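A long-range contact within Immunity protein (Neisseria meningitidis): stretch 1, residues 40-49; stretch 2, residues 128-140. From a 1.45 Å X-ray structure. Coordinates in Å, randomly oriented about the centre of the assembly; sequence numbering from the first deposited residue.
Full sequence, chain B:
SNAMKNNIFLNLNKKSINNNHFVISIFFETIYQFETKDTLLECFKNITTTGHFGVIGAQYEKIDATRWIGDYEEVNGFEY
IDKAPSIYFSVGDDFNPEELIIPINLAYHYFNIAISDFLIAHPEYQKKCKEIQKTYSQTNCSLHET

Stretch 1 (40-49) LLECFKNITT
Stretch 2 128-140: KCKEIQKTYSQTN

Two helices lie side by side and run nearly the same way: the axes of helix 40-46 and helix 128-139 make an angle of 13° and approach to 10.2 Å. The register sets Leu41 CA 7.7 Å from Cys129 CA, Lys45 CA 6.4 Å from Ile132 CA, and Thr48 CA 7.0 Å from Tyr136 CA, steps of three or four residues that keep one side of each stretch on the other; Ile47 (phi/psi -60/-31) and Thr48 (-87/-19) carry stretch 1 past its helix and extend the contact.

Along stretch 2, Lys128 (m, then t throughout) opens the contact with its aliphatic stem, CD lying 3.9 Å from Leu41 CD1, while its amine extends beyond. Cys129 (m) points sideways, yet its SG reaches Leu41 CD2 at 3.9 Å. One turn on, Ile132 (m, t) points toward stretch 1: its CD1 packs 3.9 Å from CD2 of Leu41 (m, t) and 3.6 Å from Lys45 CG, and its CG2 sits 4.2 Å from Phe44 CB. Lys45 lends its stem here, while its NZ forms a 2.7 Å salt bridge with Glu42 OE2 in the same helix.

Thr135 (m) offers a methyl, CG2, 3.7 Å from Thr48 OG1; that hydroxyl donates to Lys45 O at 2.8 Å. Tyr136 (m, chi2 -10°) supplies the one hydrogen bond across the contact. Its CA-CB bond points sideways, but the ring carries OH to Phe44 O, to which it donates at 2.7 Å, so the phenol's polar end is paired in a buried setting. Ile47 CG2 (t, t) packs 3.8 Å from Tyr136 CE1, and CG2 of Thr48 (p) meets the ring edge 3.6 Å from CD1. Thr139 (m) closes the contact, OG1 4.4 Å from Thr48 CB and donating to Thr135 O at 2.8 Å; Asn140 then leaves helical phi/psi at -116/110.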

# COMPACT_ATOMS: atom_id res chain seq x y z
N LEU B 40 7.90 -10.71 12.64
CA LEU B 40 8.38 -9.56 11.87
C LEU B 40 9.91 -9.48 11.86
O LEU B 40 10.51 -9.20 10.83
CB LEU B 40 7.78 -8.26 12.42
CG LEU B 40 8.16 -6.97 11.68
CD1 LEU B 40 7.72 -7.00 10.22
CD2 LEU B 40 7.56 -5.78 12.41
N LEU B 41 10.54 -9.74 13.01
CA LEU B 41 12.00 -9.78 13.07
C LEU B 41 12.57 -10.83 12.11
O LEU B 41 13.57 -10.56 11.44
CB LEU B 41 12.49 -10.01 14.50
CG LEU B 41 12.38 -8.79 15.42
CD1 LEU B 41 12.82 -9.16 16.82
CD2 LEU B 41 13.23 -7.66 14.89
N GLU B 42 11.93 -11.99 12.01
CA GLU B 42 12.39 -13.02 11.08
C GLU B 42 12.21 -12.57 9.63
O GLU B 42 13.07 -12.83 8.78
CB GLU B 42 11.67 -14.36 11.33
CG GLU B 42 11.98 -14.97 12.70
CD GLU B 42 13.46 -15.16 12.95
OE1 GLU B 42 14.14 -15.76 12.09
OE2 GLU B 42 13.95 -14.71 14.00
N CYS B 43 11.10 -11.89 9.36
CA CYS B 43 10.87 -11.27 8.06
C CYS B 43 12.01 -10.30 7.70
O CYS B 43 12.51 -10.32 6.57
CB CYS B 43 9.52 -10.53 8.06
SG CYS B 43 9.21 -9.55 6.59
N PHE B 44 12.43 -9.47 8.65
CA PHE B 44 13.56 -8.56 8.42
C PHE B 44 14.86 -9.32 8.16
O PHE B 44 15.69 -8.88 7.37
CB PHE B 44 13.76 -7.61 9.61
CG PHE B 44 12.76 -6.48 9.67
CD1 PHE B 44 12.62 -5.60 8.60
CD2 PHE B 44 12.03 -6.25 10.83
CE1 PHE B 44 11.72 -4.55 8.68
CE2 PHE B 44 11.13 -5.20 10.91
CZ PHE B 44 10.98 -4.35 9.83
N LYS B 45 15.05 -10.45 8.84
CA LYS B 45 16.31 -11.19 8.76
C LYS B 45 16.47 -12.02 7.49
O LYS B 45 17.58 -12.13 6.95
CB LYS B 45 16.44 -12.15 9.95
CG LYS B 45 16.77 -11.48 11.24
CD LYS B 45 17.10 -12.51 12.29
CE LYS B 45 16.06 -12.52 13.38
NZ LYS B 45 16.36 -13.56 14.40
N ASN B 46 15.38 -12.62 7.03
CA ASN B 46 15.46 -13.64 5.99
C ASN B 46 15.99 -13.13 4.67
O ASN B 46 16.55 -13.89 3.89
CB ASN B 46 14.10 -14.31 5.77
CG ASN B 46 13.82 -15.43 6.76
OD1 ASN B 46 14.47 -15.54 7.80
ND2 ASN B 46 12.84 -16.25 6.44
N ILE B 47 15.83 -11.83 4.42
CA ILE B 47 16.33 -11.26 3.17
C ILE B 47 17.85 -11.44 3.05
O ILE B 47 18.37 -11.61 1.95
CB ILE B 47 15.91 -9.78 3.01
CG1 ILE B 47 16.05 -9.33 1.55
CG2 ILE B 47 16.67 -8.86 3.99
CD1 ILE B 47 15.33 -8.03 1.24
N THR B 48 18.56 -11.47 4.18
CA THR B 48 20.02 -11.62 4.19
C THR B 48 20.46 -13.08 4.17
O THR B 48 21.61 -13.38 3.84
CB THR B 48 20.65 -10.97 5.43
OG1 THR B 48 20.37 -11.78 6.59
CG2 THR B 48 20.12 -9.57 5.65
N THR B 49 19.57 -13.98 4.55
CA THR B 49 19.93 -15.39 4.67
C THR B 49 19.34 -16.24 3.56
O THR B 49 19.97 -16.45 2.52
CB THR B 49 19.54 -15.97 6.05
OG1 THR B 49 18.14 -15.77 6.29
CG2 THR B 49 20.33 -15.28 7.15
N LYS B 128 18.16 -5.83 18.96
CA LYS B 128 17.94 -6.83 17.92
C LYS B 128 17.85 -6.21 16.53
O LYS B 128 18.37 -6.75 15.55
CB LYS B 128 16.66 -7.62 18.20
CG LYS B 128 16.78 -8.57 19.39
CD LYS B 128 15.43 -9.17 19.72
CE LYS B 128 15.54 -10.18 20.87
NZ LYS B 128 14.22 -10.82 21.14
N CYS B 129 17.19 -5.06 16.43
CA CYS B 129 17.04 -4.38 15.15
C CYS B 129 18.36 -3.79 14.66
O CYS B 129 18.66 -3.84 13.46
CB CYS B 129 15.97 -3.30 15.23
SG CYS B 129 14.32 -3.97 15.41
N LYS B 130 19.15 -3.25 15.57
CA LYS B 130 20.47 -2.74 15.20
C LYS B 130 21.37 -3.86 14.69
O LYS B 130 22.14 -3.66 13.75
CB LYS B 130 21.12 -2.00 16.37
CG LYS B 130 20.54 -0.63 16.60
CD LYS B 130 20.70 0.22 15.35
CE LYS B 130 19.81 1.44 15.39
NZ LYS B 130 20.00 2.28 14.17
N GLU B 131 21.27 -5.03 15.30
CA GLU B 131 22.04 -6.18 14.83
C GLU B 131 21.65 -6.56 13.40
O GLU B 131 22.50 -6.90 12.59
CB GLU B 131 21.84 -7.38 15.76
CG GLU B 131 22.68 -7.30 17.02
CD GLU B 131 22.18 -8.24 18.11
OE1 GLU B 131 22.77 -8.22 19.21
OE2 GLU B 131 21.20 -8.98 17.86
N ILE B 132 20.36 -6.49 13.10
CA ILE B 132 19.88 -6.82 11.77
C ILE B 132 20.31 -5.75 10.76
O ILE B 132 20.73 -6.08 9.65
CB ILE B 132 18.36 -7.03 11.76
CG1 ILE B 132 18.00 -8.22 12.65
CG2 ILE B 132 17.85 -7.25 10.33
CD1 ILE B 132 16.52 -8.32 12.97
N GLN B 133 20.24 -4.48 11.16
CA GLN B 133 20.78 -3.40 10.32
C GLN B 133 22.27 -3.55 10.05
O GLN B 133 22.75 -3.20 8.97
CB GLN B 133 20.52 -2.04 10.97
CG GLN B 133 19.14 -1.50 10.71
CD GLN B 133 18.94 -0.12 11.30
OE1 GLN B 133 19.50 0.21 12.35
NE2 GLN B 133 18.15 0.71 10.62
N LYS B 134 23.01 -4.07 11.03
CA LYS B 134 24.44 -4.33 10.85
C LYS B 134 24.63 -5.36 9.76
O LYS B 134 25.51 -5.23 8.90
CB LYS B 134 25.05 -4.84 12.16
CG LYS B 134 26.53 -5.19 12.06
CD LYS B 134 27.01 -5.92 13.31
CE LYS B 134 26.27 -5.45 14.55
NZ LYS B 134 26.43 -6.40 15.69
N THR B 135 23.79 -6.40 9.78
CA THR B 135 23.84 -7.43 8.75
C THR B 135 23.54 -6.85 7.36
O THR B 135 24.17 -7.24 6.38
CB THR B 135 22.90 -8.61 9.06
OG1 THR B 135 23.20 -9.13 10.36
CG2 THR B 135 23.07 -9.72 8.04
N TYR B 136 22.60 -5.91 7.29
CA TYR B 136 22.29 -5.25 6.02
C TYR B 136 23.53 -4.54 5.48
O TYR B 136 23.84 -4.63 4.30
CB TYR B 136 21.15 -4.22 6.17
CG TYR B 136 19.76 -4.77 6.48
CD1 TYR B 136 19.48 -6.13 6.41
CD2 TYR B 136 18.72 -3.90 6.84
CE1 TYR B 136 18.21 -6.61 6.69
CE2 TYR B 136 17.45 -4.38 7.13
CZ TYR B 136 17.20 -5.73 7.05
OH TYR B 136 15.94 -6.22 7.33
N SER B 137 24.23 -3.83 6.36
CA SER B 137 25.41 -3.06 5.98
C SER B 137 26.58 -3.96 5.59
O SER B 137 27.34 -3.64 4.66
CB SER B 137 25.81 -2.11 7.10
OG SER B 137 24.78 -1.18 7.37
N GLN B 138 26.74 -5.07 6.30
CA GLN B 138 27.75 -6.06 5.95
C GLN B 138 27.48 -6.62 4.56
O GLN B 138 28.38 -6.73 3.73
CB GLN B 138 27.72 -7.23 6.93
CG GLN B 138 28.15 -6.90 8.35
CD GLN B 138 27.73 -7.97 9.34
OE1 GLN B 138 27.27 -7.67 10.44
NE2 GLN B 138 27.87 -9.24 8.95
N THR B 139 26.22 -6.98 4.32
CA THR B 139 25.82 -7.74 3.14
C THR B 139 25.66 -6.88 1.89
O THR B 139 26.00 -7.31 0.78
CB THR B 139 24.47 -8.45 3.40
OG1 THR B 139 24.58 -9.29 4.55
CG2 THR B 139 24.06 -9.29 2.20
N ASN B 140 25.14 -5.67 2.07
CA ASN B 140 24.65 -4.88 0.95
C ASN B 140 25.45 -3.58 0.74
O ASN B 140 25.36 -2.65 1.54
CB ASN B 140 23.18 -4.58 1.17